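Local coordinates for histidinol dehydrogenase (Elizabethkingia anophelis NUHP1, PDB 6AN0) that catalyses the two successive NAD-dependent oxidations of L-histidinol, through L-histidinaldehyde, to L-histidine, the last step of histidine biosynthesis, at the interface of chains A and B. Sequence-based numbering; all coordinates share one arbitrary frame. Chains: chain A/B, Histidinol dehydrogenase.

The interface of chains A and B. Residues chain A 120, 394-397; chain B 351-354, 369.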
ATOM      1  N   TRP A 120      16.705   7.641  -9.955  1.00 18.36           N
ATOM      2  CA  TRP A 120      15.690   8.559  -9.453  1.00 17.30           C
ATOM      3  C   TRP A 120      14.340   7.872  -9.525  1.00 19.89           C
ATOM      4  O   TRP A 120      14.224   6.743 -10.011  1.00 19.18           O
ATOM      5  CB  TRP A 120      15.686   9.890 -10.227  1.00 18.42           C
ATOM      6  CG  TRP A 120      15.224   9.819 -11.675  1.00 17.09           C
ATOM      7  CD1 TRP A 120      13.969  10.075 -12.152  1.00 26.59           C
ATOM      8  CD2 TRP A 120      16.032   9.506 -12.819  1.00 24.41           C
ATOM      9  NE1 TRP A 120      13.942   9.930 -13.522  1.00 22.58           N
ATOM     10  CE2 TRP A 120      15.195   9.588 -13.957  1.00 26.83           C
ATOM     11  CE3 TRP A 120      17.379   9.172 -12.994  1.00 27.39           C
ATOM     12  CZ2 TRP A 120      15.660   9.325 -15.248  1.00 24.75           C
ATOM     13  CZ3 TRP A 120      17.841   8.916 -14.285  1.00 27.23           C
ATOM     14  CH2 TRP A 120      16.982   9.000 -15.391  1.00 25.80           C
ATOM     15  N   ILE A 394       7.806   5.026  -9.986  1.00 19.07           N
ATOM     16  CA  ILE A 394       8.637   4.220 -10.876  1.00 21.55           C
ATOM     17  C   ILE A 394      10.097   4.600 -10.647  1.00 18.96           C
ATOM     18  O   ILE A 394      10.433   5.788 -10.619  1.00 20.28           O
ATOM     19  CB  ILE A 394       8.230   4.446 -12.342  1.00 17.87           C
ATOM     20  CG1 ILE A 394       6.747   4.072 -12.546  1.00 17.13           C
ATOM     21  CG2 ILE A 394       9.148   3.657 -13.285  1.00 19.86           C
ATOM     22  CD1 ILE A 394       6.257   4.315 -13.971  1.00 19.47           C
ATOM     23  N   THR A 395      10.978   3.606 -10.507  1.00 18.03           N
ATOM     24  CA  THR A 395      12.395   3.913 -10.388  1.00 17.23           C
ATOM     25  C   THR A 395      13.060   3.867 -11.761  1.00 16.97           C
ATOM     26  O   THR A 395      12.687   3.059 -12.625  1.00 21.11           O
ATOM     27  CB  THR A 395      13.102   2.962  -9.421  1.00 23.98           C
ATOM     28  OG1 THR A 395      12.850   1.615  -9.814  1.00 24.16           O
ATOM     29  CG2 THR A 395      12.568   3.177  -8.001  1.00 22.77           C
ATOM     30  N   PHE A 396      14.005   4.785 -11.958  1.00 17.16           N
ATOM     31  CA  PHE A 396      14.741   4.956 -13.202  1.00 17.13           C
ATOM     32  C   PHE A 396      16.223   4.879 -12.904  1.00 20.61           C
ATOM     33  O   PHE A 396      16.684   5.417 -11.888  1.00 18.42           O
ATOM     34  CB  PHE A 396      14.447   6.322 -13.858  1.00 19.67           C
ATOM     35  CG  PHE A 396      13.058   6.446 -14.433  1.00 19.91           C
ATOM     36  CD1 PHE A 396      12.841   6.241 -15.787  1.00 23.88           C
ATOM     37  CD2 PHE A 396      11.984   6.787 -13.629  1.00 19.01           C
ATOM     38  CE1 PHE A 396      11.570   6.354 -16.325  1.00 27.26           C
ATOM     39  CE2 PHE A 396      10.702   6.897 -14.166  1.00 21.46           C
ATOM     40  CZ  PHE A 396      10.506   6.681 -15.519  1.00 20.90           C
ATOM     41  N   GLN A 397      16.990   4.270 -13.805  1.00 19.06           N
ATOM     42  CA  GLN A 397      18.433   4.433 -13.688  1.00 21.50           C
ATOM     43  C   GLN A 397      19.081   4.519 -15.057  1.00 20.65           C
ATOM     44  O   GLN A 397      18.648   3.874 -16.014  1.00 20.32           O
ATOM     45  CB  GLN A 397      19.057   3.300 -12.886  1.00 19.43           C
ATOM     46  CG  GLN A 397      18.829   1.976 -13.485  1.00 23.86           C
ATOM     47  CD  GLN A 397      19.190   0.908 -12.517  1.00 39.37           C
ATOM     48  OE1 GLN A 397      20.314   0.398 -12.536  1.00 33.88           O
ATOM     49  NE2 GLN A 397      18.257   0.581 -11.625  1.00 21.91           N
TER
ATOM     50  N   SER B 351      10.520  -0.829 -12.749  1.00 18.03           N
ATOM     51  CA  SER B 351      11.813  -0.153 -12.771  1.00 14.61           C
ATOM     52  C   SER B 351      12.288  -0.046 -14.215  1.00 23.66           C
ATOM     53  O   SER B 351      12.066  -0.967 -15.005  1.00 20.28           O
ATOM     54  CB  SER B 351      12.839  -0.908 -11.907  1.00 19.20           C
ATOM     55  OG  SER B 351      13.977  -0.099 -11.650  1.00 24.90           O
ATOM     56  N   VAL B 352      12.935   1.079 -14.559  1.00 19.64           N
ATOM     57  CA  VAL B 352      13.286   1.408 -15.939  1.00 19.09           C
ATOM     58  C   VAL B 352      14.797   1.595 -16.060  1.00 20.49           C
ATOM     59  O   VAL B 352      15.420   2.269 -15.230  1.00 18.74           O
ATOM     60  CB  VAL B 352      12.544   2.678 -16.416  1.00 19.03           C
ATOM     61  CG1 VAL B 352      12.937   3.067 -17.869  1.00 18.48           C
ATOM     62  CG2 VAL B 352      11.025   2.491 -16.271  1.00 19.74           C
ATOM     63  N   PHE B 353      15.371   1.032 -17.124  1.00 19.21           N
ATOM     64  CA  PHE B 353      16.810   1.060 -17.385  1.00 17.47           C
ATOM     65  C   PHE B 353      17.062   1.772 -18.708  1.00 18.23           C
ATOM     66  O   PHE B 353      16.472   1.403 -19.729  1.00 20.96           O
ATOM     67  CB  PHE B 353      17.353  -0.378 -17.404  1.00 22.71           C
ATOM     68  CG  PHE B 353      17.100  -1.116 -16.114  1.00 22.76           C
ATOM     69  CD1 PHE B 353      18.089  -1.182 -15.140  1.00 26.11           C
ATOM     70  CD2 PHE B 353      15.854  -1.674 -15.840  1.00 20.62           C
ATOM     71  CE1 PHE B 353      17.848  -1.817 -13.927  1.00 24.48           C
ATOM     72  CE2 PHE B 353      15.607  -2.313 -14.628  1.00 19.91           C
ATOM     73  CZ  PHE B 353      16.605  -2.381 -13.672  1.00 21.48           C
ATOM     74  N   LEU B 354      17.951   2.773 -18.700  1.00 20.37           N
ATOM     75  CA  LEU B 354      18.082   3.706 -19.822  1.00 19.52           C
ATOM     76  C   LEU B 354      19.401   3.537 -20.571  1.00 21.78           C
ATOM     77  O   LEU B 354      20.476   3.722 -19.993  1.00 25.74           O
ATOM     78  CB  LEU B 354      17.964   5.140 -19.316  1.00 19.63           C
ATOM     79  CG  LEU B 354      16.677   5.449 -18.561  1.00 25.89           C
ATOM     80  CD1 LEU B 354      16.781   6.887 -18.064  1.00 29.17           C
ATOM     81  CD2 LEU B 354      15.451   5.268 -19.468  1.00 19.01           C
ATOM     82  N   THR B 369      18.726   1.099  -6.766  1.00 19.87           N
ATOM     83  CA  THR B 369      17.281   0.948  -6.820  1.00 20.87           C
ATOM     84  C   THR B 369      16.889  -0.375  -6.172  1.00 21.05           C
ATOM     85  O   THR B 369      17.730  -1.240  -5.912  1.00 23.64           O
ATOM     86  CB  THR B 369      16.788   0.985  -8.266  1.00 23.62           C
ATOM     87  OG1 THR B 369      17.418  -0.073  -9.009  1.00 27.81           O
ATOM     88  CG2 THR B 369      17.142   2.322  -8.918  1.00 25.97           C
TER
HETATM   89  O   HOH W   1      15.851   1.498 -12.491  1.00 29.72           O
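Between A:Thr395 to A:Gln397 of strand 391-399 and B:Ser351 to B:Leu354 of strand 351-354 the backbones pair in parallel, giving a beta sheet continuous across the two chains. The register sets A:Thr395 beside B:Ser351, A:Phe396 beside B:Val352 and A:Gln397 beside B:Phe353: B:Val352 N donates to A:Thr395 O at 2.8 Å, A:Gln397 N to B:Val352 O and B:Leu354 N to A:Gln397 O.

On one side of the sheet the contacts are mainly polar, with one aromatic ring. The hydroxyls A:Thr395 OG1 and B:Ser351 OG meet tip to tip at 2.8 Å in a hydrogen bond whose direction is not decided. A:Gln397 starts with CG between the backbone N and the carbonyl carbon (chi1 60°), which places the chain alongside B:Phe353, both pointing the same way. Its amide hangs obliquely above and outside the ring's rim, A:Gln397 CD lying 3.3 Å from B:Phe353 CE1, with the amide and ring planes 42° apart. A:Gln397 NE2 donates to the hydroxyl B:Thr369 OG1 at 2.8 Å; the 120° angle at H shows a bent bond, and the hydroxyl is tilted from the amide plane. A:Gln397 NE2 also bonds water 1 at 2.7 Å, a straighter link, and the water continues to B:Ser351 OG and B:Val352 O. Two partners on NE2 thus help fix the amide's rotation.

The opposite side is apolar. A:Phe396 and B:Val352 lie side by side, A:Phe396 CD1 on the ring rim 3.6 Å from B:Val352 CB, while A:Ile394 CG2 touches the valine methyl B:Val352 CG2. A:Trp120 reaches B:Leu354 with the far corner of its indole, A:Trp120 CH2 to B:Leu354 CD1 at 3.4 Å, the side chains crossing near a right angle. Within chain A, A:Phe396 CB sits over the centre of the indole face, bracing two residues that both meet chain B.

The centre of the patch lies about 34 Å from A:Glu330 of the predicted active site; with its two-fold twin it joins the subunits through shared sheets, consistent with a role in dimer assembly.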